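Local coordinates for protein lipopolysaccharide heptosyltransferase 2 (Escherichia coli, PDB 1PSW) that transfers the second heptose from ADP-heptose onto the heptosyl-Kdo2-lipid A acceptor while the inner core of lipopolysaccharide is built, at residues Ile259-Met273 against Ala276-Ser290. Residues are numbered along the deposited sequence; the frame is centred on the assembly and turned at random.
Sequences IAACKAIVTNDSGLM and AAALNRPLVALYGPS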
ATOM      1  N   ILE A 259       5.535   2.161 -11.141  1.00 15.16           N
ATOM      2  CA  ILE A 259       5.303   0.762 -10.838  1.00 16.02           C
ATOM      3  C   ILE A 259       4.387   0.179 -11.926  1.00 16.68           C
ATOM      4  O   ILE A 259       4.613  -0.928 -12.421  1.00 16.81           O
ATOM      5  CB  ILE A 259       4.665   0.609  -9.427  1.00 16.83           C
ATOM      6  CG1 ILE A 259       5.743   0.863  -8.367  1.00 17.32           C
ATOM      7  CG2 ILE A 259       4.055  -0.801  -9.254  1.00 16.16           C
ATOM      8  CD1 ILE A 259       5.225   0.947  -6.941  1.00 18.97           C
ATOM      9  N   ALA A 260       3.373   0.940 -12.320  1.00 15.46           N
ATOM     10  CA  ALA A 260       2.448   0.494 -13.355  1.00 16.89           C
ATOM     11  C   ALA A 260       3.194   0.253 -14.673  1.00 17.09           C
ATOM     12  O   ALA A 260       2.812  -0.611 -15.454  1.00 18.48           O
ATOM     13  CB  ALA A 260       1.355   1.551 -13.557  1.00 14.40           C
ATOM     14  N   ALA A 261       4.261   1.016 -14.915  1.00 17.55           N
ATOM     15  CA  ALA A 261       5.035   0.886 -16.150  1.00 18.53           C
ATOM     16  C   ALA A 261       5.995  -0.308 -16.163  1.00 17.79           C
ATOM     17  O   ALA A 261       6.571  -0.628 -17.196  1.00 21.47           O
ATOM     18  CB  ALA A 261       5.802   2.176 -16.416  1.00 17.47           C
ATOM     19  N   CYS A 262       6.174  -0.954 -15.015  1.00 17.55           N
ATOM     20  CA  CYS A 262       7.066  -2.112 -14.912  1.00 18.23           C
ATOM     21  C   CYS A 262       6.427  -3.400 -15.388  1.00 19.01           C
ATOM     22  O   CYS A 262       5.242  -3.616 -15.162  1.00 19.34           O
ATOM     23  CB  CYS A 262       7.499  -2.339 -13.466  1.00 19.91           C
ATOM     24  SG  CYS A 262       8.569  -1.036 -12.780  1.00 19.21           S
ATOM     25  N   LYS A 263       7.224  -4.279 -15.994  1.00 16.85           N
ATOM     26  CA  LYS A 263       6.715  -5.567 -16.470  1.00 18.49           C
ATOM     27  C   LYS A 263       6.414  -6.500 -15.297  1.00 18.18           C
ATOM     28  O   LYS A 263       5.566  -7.391 -15.401  1.00 18.96           O
ATOM     29  CB  LYS A 263       7.735  -6.226 -17.395  1.00 18.35           C
ATOM     30  CG  LYS A 263       8.079  -5.406 -18.628  1.00 22.71           C
ATOM     31  CD  LYS A 263       6.910  -5.327 -19.588  1.00 25.12           C
ATOM     32  CE  LYS A 263       7.268  -4.499 -20.808  1.00 29.08           C
ATOM     33  NZ  LYS A 263       6.189  -4.561 -21.830  1.00 31.55           N
ATOM     34  N   ALA A 264       7.133  -6.299 -14.195  1.00 16.56           N
ATOM     35  CA  ALA A 264       6.953  -7.091 -12.985  1.00 14.94           C
ATOM     36  C   ALA A 264       7.614  -6.375 -11.822  1.00 15.54           C
ATOM     37  O   ALA A 264       8.442  -5.484 -12.018  1.00 14.81           O
ATOM     38  CB  ALA A 264       7.558  -8.483 -13.147  1.00 14.15           C
ATOM     39  N   ILE A 265       7.245  -6.784 -10.614  1.00 16.15           N
ATOM     40  CA  ILE A 265       7.766  -6.190  -9.389  1.00 16.36           C
ATOM     41  C   ILE A 265       8.237  -7.285  -8.444  1.00 16.21           C
ATOM     42  O   ILE A 265       7.633  -8.350  -8.379  1.00 16.54           O
ATOM     43  CB  ILE A 265       6.663  -5.380  -8.654  1.00 17.01           C
ATOM     44  CG1 ILE A 265       6.126  -4.270  -9.571  1.00 18.91           C
ATOM     45  CG2 ILE A 265       7.210  -4.808  -7.360  1.00 17.15           C
ATOM     46  CD1 ILE A 265       7.149  -3.215  -9.960  1.00 17.66           C
ATOM     47  N   VAL A 266       9.335  -7.032  -7.737  1.00 15.62           N
ATOM     48  CA  VAL A 266       9.856  -7.970  -6.745  1.00 16.10           C
ATOM     49  C   VAL A 266       9.887  -7.125  -5.481  1.00 15.78           C
ATOM     50  O   VAL A 266      10.435  -6.017  -5.489  1.00 16.16           O
ATOM     51  CB  VAL A 266      11.286  -8.439  -7.075  1.00 18.57           C
ATOM     52  CG1 VAL A 266      11.778  -9.410  -6.012  1.00 17.61           C
ATOM     53  CG2 VAL A 266      11.314  -9.102  -8.439  1.00 18.62           C
ATOM     54  N   THR A 267       9.304  -7.629  -4.398  1.00 13.47           N
ATOM     55  CA  THR A 267       9.252  -6.853  -3.168  1.00 15.41           C
ATOM     56  C   THR A 267       9.150  -7.718  -1.914  1.00 15.08           C
ATOM     57  O   THR A 267       8.825  -8.902  -1.982  1.00 14.84           O
ATOM     58  CB  THR A 267       8.017  -5.930  -3.178  1.00 18.27           C
ATOM     59  OG1 THR A 267       7.959  -5.182  -1.957  1.00 22.44           O
ATOM     60  CG2 THR A 267       6.751  -6.759  -3.299  1.00 18.55           C
ATOM     61  N   ASN A 268       9.439  -7.098  -0.777  1.00 14.08           N
ATOM     62  CA  ASN A 268       9.321  -7.747   0.516  1.00 16.36           C
ATOM     63  C   ASN A 268       7.892  -7.441   0.976  1.00 16.92           C
ATOM     64  O   ASN A 268       7.134  -6.770   0.276  1.00 17.75           O
ATOM     65  CB  ASN A 268      10.288  -7.119   1.528  1.00 15.53           C
ATOM     66  CG  ASN A 268      11.718  -7.092   1.044  1.00 16.38           C
ATOM     67  OD1 ASN A 268      12.270  -8.107   0.626  1.00 18.96           O
ATOM     68  ND2 ASN A 268      12.334  -5.915   1.118  1.00 16.87           N
ATOM     69  N   ASP A 269       7.543  -7.912   2.167  1.00 18.21           N
ATOM     70  CA  ASP A 269       6.229  -7.645   2.749  1.00 20.89           C
ATOM     71  C   ASP A 269       6.282  -6.184   3.192  1.00 21.38           C
ATOM     72  O   ASP A 269       6.778  -5.874   4.276  1.00 23.46           O
ATOM     73  CB  ASP A 269       6.011  -8.578   3.947  1.00 22.37           C
ATOM     74  CG  ASP A 269       4.704  -8.322   4.685  1.00 24.24           C
ATOM     75  OD1 ASP A 269       3.817  -7.640   4.130  1.00 24.77           O
ATOM     76  OD2 ASP A 269       4.569  -8.821   5.827  1.00 27.05           O
ATOM     77  N   SER A 270       5.790  -5.291   2.338  1.00 20.43           N
ATOM     78  CA  SER A 270       5.808  -3.860   2.623  1.00 19.55           C
ATOM     79  C   SER A 270       4.618  -3.122   2.014  1.00 18.89           C
ATOM     80  O   SER A 270       3.797  -3.714   1.320  1.00 17.52           O
ATOM     81  CB  SER A 270       7.093  -3.250   2.068  1.00 21.99           C
ATOM     82  OG  SER A 270       7.064  -3.273   0.647  1.00 24.46           O
ATOM     83  N   GLY A 271       4.536  -1.819   2.271  1.00 18.51           N
ATOM     84  CA  GLY A 271       3.449  -1.024   1.725  1.00 18.16           C
ATOM     85  C   GLY A 271       3.391  -0.967   0.203  1.00 18.14           C
ATOM     86  O   GLY A 271       2.303  -1.020  -0.380  1.00 18.09           O
ATOM     87  N   LEU A 272       4.540  -0.860  -0.458  1.00 15.96           N
ATOM     88  CA  LEU A 272       4.532  -0.784  -1.915  1.00 17.55           C
ATOM     89  C   LEU A 272       4.037  -2.071  -2.556  1.00 16.70           C
ATOM     90  O   LEU A 272       3.559  -2.055  -3.687  1.00 17.08           O
ATOM     91  CB  LEU A 272       5.918  -0.411  -2.451  1.00 17.47           C
ATOM     92  CG  LEU A 272       6.367   1.032  -2.157  1.00 19.05           C
ATOM     93  CD1 LEU A 272       7.783   1.223  -2.702  1.00 18.43           C
ATOM     94  CD2 LEU A 272       5.409   2.038  -2.810  1.00 17.81           C
HETATM   95  N   MSE A 273       4.148  -3.188  -1.845  1.00 17.98           N
HETATM   96  CA  MSE A 273       3.655  -4.458  -2.372  1.00 17.07           C
HETATM   97  C   MSE A 273       2.172  -4.274  -2.696  1.00 16.55           C
HETATM   98  O   MSE A 273       1.701  -4.638  -3.769  1.00 16.64           O
HETATM   99  CB  MSE A 273       3.796  -5.562  -1.322  1.00 17.46           C
HETATM  100  CG  MSE A 273       3.290  -6.935  -1.768  1.00 21.90           C
HETATM  101 SE   MSE A 273       3.376  -8.270  -0.355  1.00 33.22          SE
HETATM  102  CE  MSE A 273       1.704  -7.664   0.533  1.00 28.59           C
ATOM    103  N   ALA A 276       1.558  -2.279  -5.890  1.00 16.38           N
ATOM    104  CA  ALA A 276       1.746  -3.088  -7.093  1.00 16.07           C
ATOM    105  C   ALA A 276       0.546  -4.021  -7.308  1.00 15.61           C
ATOM    106  O   ALA A 276       0.077  -4.199  -8.435  1.00 15.71           O
ATOM    107  CB  ALA A 276       3.040  -3.903  -6.976  1.00 16.34           C
ATOM    108  N   ALA A 277       0.048  -4.605  -6.221  1.00 15.13           N
ATOM    109  CA  ALA A 277      -1.102  -5.509  -6.273  1.00 15.74           C
ATOM    110  C   ALA A 277      -2.349  -4.789  -6.790  1.00 15.82           C
ATOM    111  O   ALA A 277      -3.113  -5.346  -7.571  1.00 15.76           O
ATOM    112  CB  ALA A 277      -1.373  -6.095  -4.879  1.00 15.38           C
ATOM    113  N   ALA A 278      -2.549  -3.553  -6.341  1.00 14.89           N
ATOM    114  CA  ALA A 278      -3.695  -2.753  -6.754  1.00 14.97           C
ATOM    115  C   ALA A 278      -3.612  -2.415  -8.234  1.00 16.22           C
ATOM    116  O   ALA A 278      -4.636  -2.251  -8.896  1.00 15.52           O
ATOM    117  CB  ALA A 278      -3.755  -1.474  -5.929  1.00 15.52           C
ATOM    118  N   LEU A 279      -2.390  -2.307  -8.744  1.00 15.70           N
ATOM    119  CA  LEU A 279      -2.162  -1.996 -10.152  1.00 17.27           C
ATOM    120  C   LEU A 279      -2.255  -3.245 -11.023  1.00 18.17           C
ATOM    121  O   LEU A 279      -2.187  -3.161 -12.247  1.00 19.46           O
ATOM    122  CB  LEU A 279      -0.785  -1.347 -10.324  1.00 14.10           C
ATOM    123  CG  LEU A 279      -0.697   0.090  -9.803  1.00 15.92           C
ATOM    124  CD1 LEU A 279       0.766   0.521  -9.632  1.00 13.57           C
ATOM    125  CD2 LEU A 279      -1.418   1.016 -10.794  1.00 14.96           C
ATOM    126  N   ASN A 280      -2.392  -4.403 -10.382  1.00 19.55           N
ATOM    127  CA  ASN A 280      -2.501  -5.676 -11.097  1.00 20.72           C
ATOM    128  C   ASN A 280      -1.242  -5.989 -11.921  1.00 20.75           C
ATOM    129  O   ASN A 280      -1.322  -6.514 -13.034  1.00 17.62           O
ATOM    130  CB  ASN A 280      -3.729  -5.642 -12.015  1.00 24.86           C
ATOM    131  CG  ASN A 280      -4.177  -7.027 -12.450  1.00 28.15           C
ATOM    132  OD1 ASN A 280      -4.230  -7.949 -11.639  1.00 34.79           O
ATOM    133  ND2 ASN A 280      -4.512  -7.175 -13.724  1.00 32.28           N
ATOM    134  N   ARG A 281      -0.083  -5.647 -11.375  1.00 18.93           N
ATOM    135  CA  ARG A 281       1.180  -5.906 -12.048  1.00 19.18           C
ATOM    136  C   ARG A 281       1.706  -7.256 -11.562  1.00 19.33           C
ATOM    137  O   ARG A 281       1.507  -7.619 -10.404  1.00 20.59           O
ATOM    138  CB  ARG A 281       2.207  -4.813 -11.697  1.00 19.83           C
ATOM    139  CG  ARG A 281       1.930  -3.413 -12.258  1.00 22.46           C
ATOM    140  CD  ARG A 281       2.303  -3.316 -13.734  1.00 24.31           C
ATOM    141  NE  ARG A 281       1.342  -3.997 -14.568  1.00 26.43           N
ATOM    142  CZ  ARG A 281       1.644  -4.744 -15.618  1.00 24.97           C
ATOM    143  NH1 ARG A 281       2.906  -4.925 -15.990  1.00 23.85           N
ATOM    144  NH2 ARG A 281       0.661  -5.328 -16.289  1.00 24.76           N
ATOM    145  N   PRO A 282       2.357  -8.035 -12.443  1.00 19.21           N
ATOM    146  CA  PRO A 282       2.876  -9.324 -11.975  1.00 19.12           C
ATOM    147  C   PRO A 282       3.834  -8.984 -10.844  1.00 18.41           C
ATOM    148  O   PRO A 282       4.609  -8.034 -10.948  1.00 18.74           O
ATOM    149  CB  PRO A 282       3.600  -9.869 -13.195  1.00 20.06           C
ATOM    150  CG  PRO A 282       2.780  -9.324 -14.331  1.00 19.65           C
ATOM    151  CD  PRO A 282       2.528  -7.891 -13.899  1.00 19.48           C
ATOM    152  N   LEU A 283       3.780  -9.751  -9.767  1.00 18.35           N
ATOM    153  CA  LEU A 283       4.629  -9.464  -8.629  1.00 19.50           C
ATOM    154  C   LEU A 283       5.030 -10.702  -7.850  1.00 18.00           C
ATOM    155  O   LEU A 283       4.278 -11.665  -7.745  1.00 16.55           O
ATOM    156  CB  LEU A 283       3.913  -8.460  -7.715  1.00 23.19           C
ATOM    157  CG  LEU A 283       4.367  -8.253  -6.271  1.00 27.35           C
ATOM    158  CD1 LEU A 283       4.483  -6.771  -5.937  1.00 29.81           C
ATOM    159  CD2 LEU A 283       3.360  -8.931  -5.360  1.00 28.24           C
ATOM    160  N   VAL A 284       6.245 -10.672  -7.324  1.00 15.98           N
ATOM    161  CA  VAL A 284       6.763 -11.771  -6.522  1.00 15.71           C
ATOM    162  C   VAL A 284       7.032 -11.144  -5.157  1.00 14.85           C
ATOM    163  O   VAL A 284       7.848 -10.228  -5.043  1.00 16.01           O
ATOM    164  CB  VAL A 284       8.082 -12.334  -7.103  1.00 15.69           C
ATOM    165  CG1 VAL A 284       8.618 -13.440  -6.199  1.00 15.25           C
ATOM    166  CG2 VAL A 284       7.847 -12.875  -8.500  1.00 18.58           C
ATOM    167  N   ALA A 285       6.335 -11.634  -4.136  1.00 14.18           N
ATOM    168  CA  ALA A 285       6.464 -11.130  -2.777  1.00 14.34           C
ATOM    169  C   ALA A 285       7.246 -12.111  -1.905  1.00 16.00           C
ATOM    170  O   ALA A 285       6.858 -13.265  -1.739  1.00 15.89           O
ATOM    171  CB  ALA A 285       5.080 -10.879  -2.194  1.00 13.68           C
ATOM    172  N   LEU A 286       8.357 -11.631  -1.354  1.00 15.83           N
ATOM    173  CA  LEU A 286       9.239 -12.445  -0.527  1.00 15.44           C
ATOM    174  C   LEU A 286       8.990 -12.306   0.968  1.00 15.92           C
ATOM    175  O   LEU A 286       9.124 -11.217   1.538  1.00 16.91           O
ATOM    176  CB  LEU A 286      10.688 -12.089  -0.849  1.00 14.37           C
ATOM    177  CG  LEU A 286      10.976 -12.019  -2.354  1.00 15.17           C
ATOM    178  CD1 LEU A 286      12.449 -11.692  -2.568  1.00 15.63           C
ATOM    179  CD2 LEU A 286      10.623 -13.353  -3.032  1.00 13.46           C
ATOM    180  N   TYR A 287       8.646 -13.422   1.602  1.00 15.18           N
ATOM    181  CA  TYR A 287       8.369 -13.446   3.036  1.00 17.20           C
ATOM    182  C   TYR A 287       9.375 -14.262   3.833  1.00 18.48           C
ATOM    183  O   TYR A 287       9.898 -15.269   3.359  1.00 18.24           O
ATOM    184  CB  TYR A 287       6.980 -14.022   3.299  1.00 18.33           C
ATOM    185  CG  TYR A 287       5.841 -13.101   2.943  1.00 18.87           C
ATOM    186  CD1 TYR A 287       5.483 -12.876   1.611  1.00 18.96           C
ATOM    187  CD2 TYR A 287       5.111 -12.460   3.942  1.00 17.35           C
ATOM    188  CE1 TYR A 287       4.420 -12.034   1.289  1.00 19.09           C
ATOM    189  CE2 TYR A 287       4.049 -11.620   3.631  1.00 18.79           C
ATOM    190  CZ  TYR A 287       3.706 -11.412   2.308  1.00 18.48           C
ATOM    191  OH  TYR A 287       2.638 -10.596   1.998  1.00 19.15           O
ATOM    192  N   GLY A 288       9.620 -13.810   5.055  1.00 19.10           N
ATOM    193  CA  GLY A 288      10.539 -14.490   5.941  1.00 19.50           C
ATOM    194  C   GLY A 288       9.880 -14.714   7.293  1.00 21.32           C
ATOM    195  O   GLY A 288       9.047 -15.612   7.426  1.00 21.80           O
ATOM    196  N   PRO A 289      10.206 -13.908   8.315  1.00 21.45           N
ATOM    197  CA  PRO A 289       9.594 -14.099   9.632  1.00 25.18           C
ATOM    198  C   PRO A 289       8.091 -13.810   9.684  1.00 27.12           C
ATOM    199  O   PRO A 289       7.385 -14.361  10.527  1.00 30.59           O
ATOM    200  CB  PRO A 289      10.407 -13.165  10.519  1.00 23.26           C
ATOM    201  CG  PRO A 289      10.713 -12.030   9.594  1.00 23.05           C
ATOM    202  CD  PRO A 289      11.127 -12.757   8.328  1.00 22.44           C
ATOM    203  N   SER A 290       7.600 -12.957   8.787  1.00 27.47           N
ATOM    204  CA  SER A 290       6.175 -12.619   8.751  1.00 26.61           C
ATOM    205  C   SER A 290       5.429 -13.475   7.728  1.00 25.08           C
ATOM    206  O   SER A 290       6.042 -14.098   6.865  1.00 25.04           O
ATOM    207  CB  SER A 290       5.997 -11.139   8.396  1.00 25.87           C
ATOM    208  OG  SER A 290       6.380 -10.875   7.051  1.00 28.62           O
TER
HETATM  209  O   HOH W   1       9.242  -9.777   3.785  1.00 18.79           O
HETATM  210  O   HOH W   2       1.449  -9.400   4.169  1.00 27.70           O
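Two bends, at chi2 (-78°) and chi3 (74°), fold the Arg281 side chain back so that NH1 meets the carbonyl of Cys262, while the anti chi1 of Asp269 (176°) carries its carboxylate to the CE2 side of the Tyr287 ring, CG lying 3.5 Å from CE2; the backbone sets Asp269 CB over the ring face, a CH-pi contact. The two contacts lie at opposite ends of the parallel strand pair of a beta-alpha-beta crossover, strand 264-268, helix 271-278 and strand 283-287, in the C-terminal Rossmann-like domain of a GT-B glycosyltransferase. The strands are joined by alternating backbone bonds, from Ile265 N to Pro282 O at 2.9 Å through to Leu286 N to Thr267 O at 2.8 Å. Beneath them, on the helix side, Leu283 CD1 wedges between Ile265 CG2 and Thr267 CG2, the latter tightly at 3.5 Å. Arg281 NH1 reaches Cys262 O (2.8 Å) in the carbonyl plane and also pairs with Glu346 of helix 332-347; replacing Arg281 by alanine would probably leave Cys262 O without this donor and cost Glu346 its salt bridge, freeing the turn after helix 252-260 to shift. At the other strand end, selenomethionine Met273 sets SE against Ala285 CB (3.6 Å). One water bridges Asp269 and Tyr287, donating to OD1 (3.0 Å) and accepting from OH (2.7 Å).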